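Local structure of nicotinate phosphoribosyltransferase (Saccharomyces cerevisiae, 1VLP) at residues N63-K66 with E67-Y71; A415-K418 with R419-E423; N212-P215 with D216-K219; P90-P93 with S94-K98. The protein catalyses the ATP-dependent synthesis of nicotinate D-ribonucleotide from nicotinate and 5-phospho-alpha-D-ribose 1-diphosphate, the first step from nicotinic acid to NAD. One frame throughout, in Å; residues are numbered along the deposited sequence.

Overall arrangement
From the N terminus, the contacts come in the order 1, 4, 3, 2. All are local and lie in series: each joins residues at most a turn or two apart in a continuous stretch, and none encloses or crosses another. Interaction 1 lies within helix 59-71, which packs on helix 144-159 and the antiparallel sheet; interaction 4, its centre 31 Å away, starts helix 94-101 beside helices 26-38 and 79-88. Both belong to the N-terminal domain of the NAPRTase family. Interaction 3 joins the end of helix 197-213 to the short helix 215-218, next to helix 168-181, whereas interaction 2 lies along helix 414-423. These last two lie on opposite sides of the chain's centre, 50 Å apart between centres.

Interaction 1 of 4, residues N63-K66 with E67-Y71; sequences NWLK and EQFSY
CG of Trp64 is anti to the backbone N (chi1 -176°) and CG of Gln68 anti to the carbonyl carbon, and from one turn apart these settings lay the glutamine chain over the indole. The methylene carbon Gln68 CG stands 3.4 Å from the centroid of the Trp64 six-membered ring and only 6° off its normal, the geometry of a CH-pi contact. A further bend at chi2 brings the amide over the same indole, its plane 24° from that of the rings, with Gln68 NE2 3.7 Å from Trp64 CE2. Bonds to Glu15 O and Val17 N engage both ends of this amide and so fix its rotation. The backbone spacing is that of an alpha helix, 59-71: Gln68 N donates to Trp64 O at 2.9 Å and Phe69 N to Leu65 O at 2.8 Å. Leu65 O also lies over one face of the Phe69 ring, toward the rim, while Leu65 CD2 touches Phe69 CE1 at 3.8 Å. This apolar side meets helix 144-159 and strands 113-120 and 126-134. Further on, Ser70 OG folds back to Glu67 O at 2.6 Å, an oxygen that also accepts from Tyr71 N.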
loop_
_atom_site.group_PDB
_atom_site.type_symbol
_atom_site.label_atom_id
_atom_site.label_comp_id
_atom_site.label_asym_id
_atom_site.label_seq_id
_atom_site.Cartn_x
_atom_site.Cartn_y
_atom_site.Cartn_z
ATOM N N ASN A 63 -7.081 -1.846 24.753
ATOM C CA ASN A 63 -7.332 -0.543 25.375
ATOM C C ASN A 63 -6.425 0.535 24.752
ATOM O O ASN A 63 -6.873 1.661 24.559
ATOM C CB ASN A 63 -7.156 -0.618 26.892
ATOM C CG ASN A 63 -8.235 -1.472 27.566
ATOM O OD1 ASN A 63 -9.340 -1.570 27.057
ATOM N ND2 ASN A 63 -7.899 -2.089 28.713
ATOM N N TRP A 64 -5.158 0.206 24.491
ATOM C CA TRP A 64 -4.233 1.138 23.875
ATOM C C TRP A 64 -4.715 1.488 22.460
ATOM O O TRP A 64 -4.701 2.625 22.052
ATOM C CB TRP A 64 -2.821 0.539 23.856
ATOM C CG TRP A 64 -1.745 1.410 23.345
ATOM C CD1 TRP A 64 -0.986 2.266 24.076
ATOM C CD2 TRP A 64 -1.231 1.448 22.011
ATOM N NE1 TRP A 64 -0.029 2.859 23.271
ATOM C CE2 TRP A 64 -0.171 2.377 21.997
ATOM C CE3 TRP A 64 -1.554 0.780 20.825
ATOM C CZ2 TRP A 64 0.569 2.621 20.870
ATOM C CZ3 TRP A 64 -0.802 1.031 19.698
ATOM C CH2 TRP A 64 0.235 1.937 19.725
ATOM N N LEU A 65 -5.152 0.464 21.726
ATOM C CA LEU A 65 -5.691 0.693 20.390
ATOM C C LEU A 65 -6.879 1.623 20.410
ATOM O O LEU A 65 -7.000 2.499 19.556
ATOM C CB LEU A 65 -6.044 -0.637 19.699
ATOM C CG LEU A 65 -4.799 -1.369 19.130
ATOM C CD1 LEU A 65 -5.236 -2.817 18.738
ATOM C CD2 LEU A 65 -4.188 -0.666 17.986
ATOM N N LYS A 66 -7.794 1.416 21.337
ATOM C CA LYS A 66 -8.979 2.260 21.417
ATOM C C LYS A 66 -8.544 3.744 21.567
ATOM O O LYS A 66 -9.052 4.635 20.871
ATOM C CB LYS A 66 -9.849 1.812 22.611
ATOM C CG LYS A 66 -11.025 2.619 22.850
ATOM C CD LYS A 66 -11.984 1.954 23.851
ATOM C CE LYS A 66 -13.054 2.958 24.315
ATOM N NZ LYS A 66 -13.782 3.559 23.180
ATOM N N GLU A 67 -7.575 3.968 22.455
ATOM C CA GLU A 67 -7.017 5.304 22.644
ATOM C C GLU A 67 -6.365 5.878 21.378
ATOM O O GLU A 67 -6.663 6.995 20.956
ATOM C CB GLU A 67 -6.081 5.302 23.850
ATOM C CG GLU A 67 -5.559 6.658 24.230
ATOM C CD GLU A 67 -4.981 6.618 25.631
ATOM O OE1 GLU A 67 -3.870 6.083 25.789
ATOM O OE2 GLU A 67 -5.641 7.091 26.582
ATOM N N GLN A 68 -5.477 5.106 20.767
ATOM C CA GLN A 68 -4.741 5.495 19.578
ATOM C C GLN A 68 -5.665 5.802 18.380
ATOM O O GLN A 68 -5.466 6.764 17.646
ATOM C CB GLN A 68 -3.664 4.449 19.250
ATOM C CG GLN A 68 -2.546 4.370 20.264
ATOM C CD GLN A 68 -1.619 5.557 20.278
ATOM O OE1 GLN A 68 -1.335 6.129 19.246
ATOM N NE2 GLN A 68 -1.126 5.906 21.446
ATOM N N PHE A 69 -6.708 4.988 18.216
ATOM C CA PHE A 69 -7.661 5.239 17.165
ATOM C C PHE A 69 -8.339 6.577 17.403
ATOM O O PHE A 69 -8.569 7.326 16.449
ATOM C CB PHE A 69 -8.727 4.149 17.069
ATOM C CG PHE A 69 -8.230 2.782 16.620
ATOM C CD1 PHE A 69 -6.930 2.546 16.151
ATOM C CD2 PHE A 69 -9.094 1.696 16.693
ATOM C CE1 PHE A 69 -6.535 1.280 15.714
ATOM C CE2 PHE A 69 -8.695 0.430 16.288
ATOM C CZ PHE A 69 -7.411 0.220 15.817
ATOM N N SER A 70 -8.700 6.871 18.655
ATOM C CA SER A 70 -9.386 8.136 18.920
ATOM C C SER A 70 -8.512 9.341 18.547
ATOM O O SER A 70 -8.999 10.372 18.092
ATOM C CB SER A 70 -9.854 8.217 20.369
ATOM O OG SER A 70 -8.778 8.443 21.280
ATOM N N TYR A 71 -7.194 9.222 18.783
ATOM C CA TYR A 71 -6.261 10.295 18.492
ATOM C C TYR A 71 -6.209 10.663 17.014
ATOM O O TYR A 71 -5.860 11.777 16.635
ATOM C CB TYR A 71 -4.857 9.887 18.914
ATOM C CG TYR A 71 -4.616 9.703 20.395
ATOM C CD1 TYR A 71 -5.453 10.292 21.396
ATOM C CD2 TYR A 71 -3.509 8.996 20.812
ATOM C CE1 TYR A 71 -5.166 10.152 22.762
ATOM C CE2 TYR A 71 -3.231 8.839 22.171
ATOM C CZ TYR A 71 -4.032 9.419 23.136
ATOM O OH TYR A 71 -3.735 9.230 24.462
#

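Interaction 2 of 4, residues A415-K418 with R419-E423; sequences ATVK and RVKEE
Lys418 and Glu422, one turn apart, reach across the helix surface by contrasting torsions. A chi1 of 176° sets the Lys418 chain opposite its own amide nitrogen, and it runs extended to its ammonium, whereas Glu422 has CG opposite the carbonyl carbon and stretches out from there. The two chains pass at a slant, and the carboxylate comes alongside the lysine's carbons: Glu422 OE2 is 3.4 Å from Lys418 CE. The charged ends stop short of a salt bridge, with Lys418 NZ 4.5 Å from Glu422 OE2. A water donates to Lys418 O at 2.8 Å and, weakly, to Glu422 OE2. On another side of the helix, Val417 and Lys421 run side by side. Val417 CG1 touches Lys421 CE at 3.9 Å, and the fully extended lysine takes its NZ to Asn410 OD1. Thr416 bonds through OG1 to Asp413 OD2 and lies alongside Arg419, which was deposited in two conformers. In the conformer described, Thr416 CG2 is 4.0 Å from Arg419 NH2, and Arg419 NH1 meets Glu423 OE2 at 2.6 Å, so both contacts are tentative. Beneath these chains the alpha-helical bonds of 414-423 continue, Lys421 N to Val417 O at 2.9 Å among them, and Val420 packs on Tyr257, Ile401 and Ile403. Around Lys418, then, the attraction to Glu422 is probably diffuse and screened by solvent, and the firmer polar ties of this helix, from Thr416 and Lys421, run to Asp413 and Asn410.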
loop_
_atom_site.group_PDB
_atom_site.type_symbol
_atom_site.label_atom_id
_atom_site.label_comp_id
_atom_site.label_asym_id
_atom_site.label_seq_id
_atom_site.Cartn_x
_atom_site.Cartn_y
_atom_site.Cartn_z
ATOM N N ALA A 415 -20.013 -15.566 -4.980
ATOM C CA ALA A 415 -21.008 -15.503 -6.037
ATOM C C ALA A 415 -20.643 -14.392 -7.028
ATOM O O ALA A 415 -20.757 -14.563 -8.263
ATOM C CB ALA A 415 -22.394 -15.244 -5.436
ATOM N N THR A 416 -20.212 -13.258 -6.472
ATOM C CA THR A 416 -19.847 -12.102 -7.272
ATOM C C THR A 416 -18.613 -12.413 -8.096
ATOM O O THR A 416 -18.540 -12.083 -9.292
ATOM C CB THR A 416 -19.619 -10.870 -6.382
ATOM O OG1 THR A 416 -20.832 -10.609 -5.635
ATOM C CG2 THR A 416 -19.256 -9.660 -7.199
ATOM N N VAL A 417 -17.643 -13.052 -7.466
ATOM C CA VAL A 417 -16.381 -13.394 -8.135
ATOM C C VAL A 417 -16.683 -14.337 -9.330
ATOM O O VAL A 417 -16.169 -14.154 -10.457
ATOM C CB VAL A 417 -15.390 -14.051 -7.139
ATOM C CG1 VAL A 417 -14.215 -14.683 -7.871
ATOM C CG2 VAL A 417 -14.902 -13.012 -6.075
ATOM N N LYS A 418 -17.500 -15.370 -9.078
ATOM C CA LYS A 418 -17.971 -16.225 -10.153
ATOM C C LYS A 418 -18.653 -15.500 -11.321
ATOM O O LYS A 418 -18.325 -15.799 -12.487
ATOM C CB LYS A 418 -18.940 -17.268 -9.591
ATOM C CG LYS A 418 -19.555 -18.149 -10.653
ATOM C CD LYS A 418 -20.245 -19.335 -10.047
ATOM C CE LYS A 418 -21.249 -19.892 -11.031
ATOM N NZ LYS A 418 -21.646 -21.249 -10.624
ATOM N N ARG A 419 -19.609 -14.633 -11.020
ATOM C CA ARG A 419 -20.357 -13.846 -12.000
ATOM C C ARG A 419 -19.407 -12.982 -12.849
ATOM O O ARG A 419 -19.579 -12.868 -14.052
ATOM C CB ARG A 419 -21.275 -12.823 -11.320
ATOM C CG ARG A 419 -22.570 -13.283 -10.660
ATOM C CD ARG A 419 -23.526 -12.090 -10.333
ATOM N NE ARG A 419 -22.891 -10.841 -9.828
ATOM C CZ ARG A 419 -22.514 -9.801 -10.579
ATOM N NH1 ARG A 419 -22.652 -9.832 -11.893
ATOM N NH2 ARG A 419 -21.983 -8.719 -10.022
ATOM N N VAL A 420 -18.433 -12.352 -12.188
ATOM C CA VAL A 420 -17.460 -11.452 -12.833
ATOM C C VAL A 420 -16.512 -12.235 -13.745
ATOM O O VAL A 420 -16.280 -11.834 -14.886
ATOM C CB VAL A 420 -16.650 -10.581 -11.803
ATOM C CG1 VAL A 420 -15.503 -9.815 -12.471
ATOM C CG2 VAL A 420 -17.544 -9.594 -11.112
ATOM N N LYS A 421 -15.994 -13.365 -13.277
ATOM C CA LYS A 421 -15.146 -14.210 -14.132
ATOM C C LYS A 421 -15.852 -14.600 -15.437
ATOM O O LYS A 421 -15.226 -14.651 -16.516
ATOM C CB LYS A 421 -14.707 -15.453 -13.389
ATOM C CG LYS A 421 -13.600 -15.222 -12.420
ATOM C CD LYS A 421 -13.482 -16.427 -11.522
ATOM C CE LYS A 421 -12.237 -16.472 -10.738
ATOM N NZ LYS A 421 -12.299 -17.705 -9.880
ATOM N N GLU A 422 -17.163 -14.812 -15.342
ATOM C CA GLU A 422 -17.994 -15.133 -16.501
ATOM C C GLU A 422 -18.126 -13.923 -17.416
ATOM O O GLU A 422 -17.822 -14.032 -18.610
ATOM C CB GLU A 422 -19.363 -15.619 -16.033
ATOM C CG GLU A 422 -19.288 -16.969 -15.315
ATOM C CD GLU A 422 -20.607 -17.437 -14.673
ATOM O OE1 GLU A 422 -21.630 -16.691 -14.709
ATOM O OE2 GLU A 422 -20.600 -18.570 -14.115
ATOM N N GLU A 423 -18.508 -12.772 -16.840
ATOM C CA GLU A 423 -18.677 -11.510 -17.589
ATOM C C GLU A 423 -17.395 -11.083 -18.303
ATOM O O GLU A 423 -17.459 -10.555 -19.422
ATOM C CB GLU A 423 -19.222 -10.397 -16.701
ATOM C CG GLU A 423 -20.675 -10.603 -16.219
ATOM C CD GLU A 423 -21.089 -9.687 -15.070
ATOM O OE1 GLU A 423 -20.342 -8.713 -14.751
ATOM O OE2 GLU A 423 -22.172 -9.943 -14.475
HETATM O O HOH W 1 -17.273 -18.242 -13.211
#

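Interaction 3 of 4, residues N212-P215 with D216-K219; sequences NGNP and DRNK
Asp216 meets Asn214 through a water molecule, which accepts from Asp216 N at 3.0 Å and donates to Asn214 OD1; the N-cap side chain thus reaches the first turn of helix 215-218 indirectly. The carboxylate of Asp216 turns outward, where OD1 bonds to a MES molecule probably left from crystallisation. The Arg217 chain leaves opposite its own amide nitrogen, bends at chi3 (76°) and crosses the Asn214 side chain at about a right angle. Even so, the flat groups lie nearly parallel, 18° between planes, and Asn214 ND2 sits over one guanidinium face, 3.6 Å from Arg217 NE. Asn218 OD1 lies in the plane of that group and accepts from Arg217 NE at 2.9 Å. Arg217 NH2 has a salt bridge to Asp181. Asn218 N in turn bonds to Asn214 O at 2.8 Å, which Arg217 N approaches more weakly, while Asn218 ND2 reaches back to Ala210 O. Lys219 closes the turn through its N and Pro215 O, 2.9 Å apart. Its chain runs extended past the proline ring, CE 3.5 Å from Pro215 CB, and bends only at the last torsion, where NZ makes a weak bond to Asn212 OD1. That chi4, -22°, is far from staggered, so the placing of NZ is uncertain. The buried Asn218 amide, by contrast, uses both its ends, accepting from the arginine and donating to the preceding helix, and so couples the short helix to 197-213.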
loop_
_atom_site.group_PDB
_atom_site.type_symbol
_atom_site.label_atom_id
_atom_site.label_comp_id
_atom_site.label_asym_id
_atom_site.label_seq_id
_atom_site.Cartn_x
_atom_site.Cartn_y
_atom_site.Cartn_z
ATOM N N ASN A 212 24.594 7.182 1.383
ATOM C CA ASN A 212 25.660 8.143 1.661
ATOM C C ASN A 212 27.051 7.572 1.730
ATOM O O ASN A 212 28.020 8.338 1.771
ATOM C CB ASN A 212 25.293 8.951 2.897
ATOM C CG ASN A 212 24.138 9.915 2.600
ATOM O OD1 ASN A 212 24.101 10.482 1.511
ATOM N ND2 ASN A 212 23.176 10.048 3.520
ATOM N N GLY A 213 27.152 6.241 1.621
ATOM C CA GLY A 213 28.441 5.564 1.393
ATOM C C GLY A 213 28.902 5.756 -0.052
ATOM O O GLY A 213 30.070 5.632 -0.335
ATOM N N ASN A 214 27.986 6.002 -0.992
ATOM C CA ASN A 214 28.380 6.190 -2.409
ATOM C C ASN A 214 27.283 6.949 -3.115
ATOM O O ASN A 214 26.572 6.395 -3.957
ATOM C CB ASN A 214 28.636 4.846 -3.090
ATOM C CG ASN A 214 29.226 4.971 -4.487
ATOM O OD1 ASN A 214 29.362 6.067 -5.054
ATOM N ND2 ASN A 214 29.550 3.815 -5.077
ATOM N N PRO A 215 27.076 8.202 -2.692
ATOM C CA PRO A 215 25.878 8.940 -3.134
ATOM C C PRO A 215 25.843 9.183 -4.645
ATOM O O PRO A 215 24.757 9.128 -5.256
ATOM C CB PRO A 215 25.947 10.256 -2.335
ATOM C CG PRO A 215 27.399 10.390 -1.961
ATOM C CD PRO A 215 27.878 8.975 -1.736
ATOM N N ASP A 216 27.016 9.389 -5.255
ATOM C CA ASP A 216 27.111 9.609 -6.701
ATOM C C ASP A 216 26.471 8.463 -7.476
ATOM O O ASP A 216 25.843 8.707 -8.490
ATOM C CB ASP A 216 28.562 9.765 -7.147
ATOM C CG ASP A 216 29.193 11.078 -6.699
ATOM O OD1 ASP A 216 28.496 11.888 -6.054
ATOM O OD2 ASP A 216 30.384 11.286 -7.017
ATOM N N ARG A 217 26.628 7.223 -6.982
ATOM C CA ARG A 217 26.007 6.060 -7.593
ATOM C C ARG A 217 24.621 5.738 -7.048
ATOM O O ARG A 217 23.692 5.453 -7.815
ATOM C CB ARG A 217 26.895 4.832 -7.415
ATOM C CG ARG A 217 26.338 3.601 -8.137
ATOM C CD ARG A 217 27.131 2.398 -7.806
ATOM N NE ARG A 217 26.798 1.922 -6.487
ATOM C CZ ARG A 217 27.162 0.731 -6.028
ATOM N NH1 ARG A 217 27.844 -0.094 -6.820
ATOM N NH2 ARG A 217 26.797 0.361 -4.823
ATOM N N ASN A 218 24.473 5.879 -5.738
ATOM C CA ASN A 218 23.334 5.292 -5.004
ATOM C C ASN A 218 22.108 6.196 -4.960
ATOM O O ASN A 218 20.982 5.719 -4.891
ATOM C CB ASN A 218 23.755 4.926 -3.600
ATOM C CG ASN A 218 24.804 3.827 -3.570
ATOM O OD1 ASN A 218 25.030 3.157 -4.600
ATOM N ND2 ASN A 218 25.415 3.602 -2.410
ATOM N N LYS A 219 22.320 7.521 -5.008
ATOM C CA LYS A 219 21.174 8.443 -4.910
ATOM C C LYS A 219 20.117 8.186 -5.931
ATOM O O LYS A 219 18.936 8.225 -5.592
ATOM C CB LYS A 219 21.624 9.914 -4.972
ATOM C CG LYS A 219 22.162 10.336 -3.650
ATOM C CD LYS A 219 22.491 11.850 -3.658
ATOM C CE LYS A 219 23.122 12.350 -2.350
ATOM N NZ LYS A 219 22.821 11.461 -1.165
HETATM O O HOH W 2 29.896 8.921 -4.412
#

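Interaction 4 of 4, residues P90-P93 with S94-K98; sequences PYLP and SAYIK
Leu92 and Ile97 set their side chains at about a right angle, and the two delta methyls do the touching, Leu92 CD1 lying 3.8 Å from Ile97 CD1. The isoleucine gets there by bending: with CG1 anti to the carbonyl carbon, a chi2 of -67° brings CD1 round to meet the loop residue Leu92. Leu92 points its CB at the helix, and CD1 also comes to 4.2 Å from Tyr96 CE2, reaching the ring obliquely. Pro93, next in the chain, is the N-cap of helix 94-101. Pro93 O takes a nearly straight bond from Ile97 N, 3.2 Å long with 168° at the hydrogen, and a weak, more bent one from Tyr96 N. This is how the first turn of the helix starts, and the same oxygen sits 3.4 Å from Tyr96 CB and 3.7 Å from Ile97 CG1. The proline ring adds a loose apolar approach, Pro93 CD to Tyr96 CB at 4.4 Å, and also touches Thr271 and Phe272 of helix 260-272. A chi1 of 170° swings the Tyr96 ring away from its own backbone N and onto helix 26-38, where it meets His32 edge-to-face and its OH is hydrogen-bonded to His32 ND1. Leu92 and Ile97 lean on helix 79-88 through Leu85, Ile82 and Lys86. The side chain of Leu92 is about 10 Å from that of Tyr27, a residue that by similarity to relatives probably binds nicotinate.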
loop_
_atom_site.group_PDB
_atom_site.type_symbol
_atom_site.label_atom_id
_atom_site.label_comp_id
_atom_site.label_asym_id
_atom_site.label_seq_id
_atom_site.Cartn_x
_atom_site.Cartn_y
_atom_site.Cartn_z
ATOM N N PRO A 90 2.593 17.961 -7.303
ATOM C CA PRO A 90 2.028 19.194 -7.804
ATOM C C PRO A 90 0.755 19.022 -8.616
ATOM O O PRO A 90 0.014 19.969 -8.765
ATOM C CB PRO A 90 3.167 19.790 -8.680
ATOM C CG PRO A 90 3.960 18.646 -9.057
ATOM C CD PRO A 90 3.899 17.689 -7.930
ATOM N N TYR A 91 0.506 17.804 -9.088
ATOM C CA TYR A 91 -0.673 17.466 -9.859
ATOM C C TYR A 91 -1.890 17.143 -9.017
ATOM O O TYR A 91 -2.945 16.876 -9.555
ATOM C CB TYR A 91 -0.349 16.308 -10.825
ATOM C CG TYR A 91 0.279 15.089 -10.185
ATOM C CD1 TYR A 91 -0.515 14.070 -9.648
ATOM C CD2 TYR A 91 1.667 14.960 -10.105
ATOM C CE1 TYR A 91 0.048 12.962 -9.060
ATOM C CE2 TYR A 91 2.240 13.851 -9.522
ATOM C CZ TYR A 91 1.426 12.867 -8.994
ATOM O OH TYR A 91 2.003 11.765 -8.410
ATOM N N LEU A 92 -1.782 17.153 -7.678
ATOM C CA LEU A 92 -3.005 17.105 -6.860
ATOM C C LEU A 92 -3.884 18.273 -7.254
ATOM O O LEU A 92 -3.394 19.400 -7.370
ATOM C CB LEU A 92 -2.714 17.198 -5.363
ATOM C CG LEU A 92 -1.952 16.029 -4.762
ATOM C CD1 LEU A 92 -1.595 16.310 -3.280
ATOM C CD2 LEU A 92 -2.761 14.758 -4.855
ATOM N N PRO A 93 -5.173 18.019 -7.499
ATOM C CA PRO A 93 -6.048 19.121 -7.858
ATOM C C PRO A 93 -6.142 20.226 -6.804
ATOM O O PRO A 93 -6.188 19.971 -5.596
ATOM C CB PRO A 93 -7.417 18.467 -8.090
ATOM C CG PRO A 93 -7.156 17.018 -8.198
ATOM C CD PRO A 93 -5.858 16.710 -7.539
ATOM N N SER A 94 -6.227 21.458 -7.302
ATOM C CA SER A 94 -6.444 22.612 -6.456
ATOM C C SER A 94 -7.558 22.472 -5.433
ATOM O O SER A 94 -7.396 22.841 -4.250
ATOM C CB SER A 94 -6.703 23.846 -7.349
ATOM O OG SER A 94 -5.463 24.183 -7.921
ATOM N N ALA A 95 -8.680 21.926 -5.885
ATOM C CA ALA A 95 -9.857 21.808 -5.049
ATOM C C ALA A 95 -9.685 20.812 -3.901
ATOM O O ALA A 95 -10.286 20.986 -2.843
ATOM C CB ALA A 95 -11.053 21.443 -5.891
ATOM N N TYR A 96 -8.870 19.798 -4.143
ATOM C CA TYR A 96 -8.516 18.787 -3.137
ATOM C C TYR A 96 -7.677 19.438 -2.044
ATOM O O TYR A 96 -8.005 19.336 -0.868
ATOM C CB TYR A 96 -7.830 17.569 -3.757
ATOM C CG TYR A 96 -7.255 16.651 -2.676
ATOM C CD1 TYR A 96 -8.082 15.797 -1.943
ATOM C CD2 TYR A 96 -5.899 16.678 -2.371
ATOM C CE1 TYR A 96 -7.559 14.978 -0.909
ATOM C CE2 TYR A 96 -5.362 15.862 -1.374
ATOM C CZ TYR A 96 -6.204 15.018 -0.634
ATOM O OH TYR A 96 -5.676 14.236 0.335
ATOM N N ILE A 97 -6.653 20.180 -2.454
ATOM C CA ILE A 97 -5.780 20.912 -1.508
ATOM C C ILE A 97 -6.577 21.884 -0.640
ATOM O O ILE A 97 -6.317 21.962 0.569
ATOM C CB ILE A 97 -4.641 21.632 -2.273
ATOM C CG1 ILE A 97 -3.709 20.604 -2.945
ATOM C CG2 ILE A 97 -3.857 22.592 -1.367
ATOM C CD1 ILE A 97 -2.857 19.683 -2.004
ATOM N N LYS A 98 -7.507 22.641 -1.246
ATOM C CA LYS A 98 -8.412 23.514 -0.497
ATOM C C LYS A 98 -9.248 22.763 0.544
ATOM O O LYS A 98 -9.431 23.239 1.693
ATOM C CB LYS A 98 -9.340 24.281 -1.447
ATOM C CG LYS A 98 -10.244 25.290 -0.767
ATOM C CD LYS A 98 -10.801 26.310 -1.771
#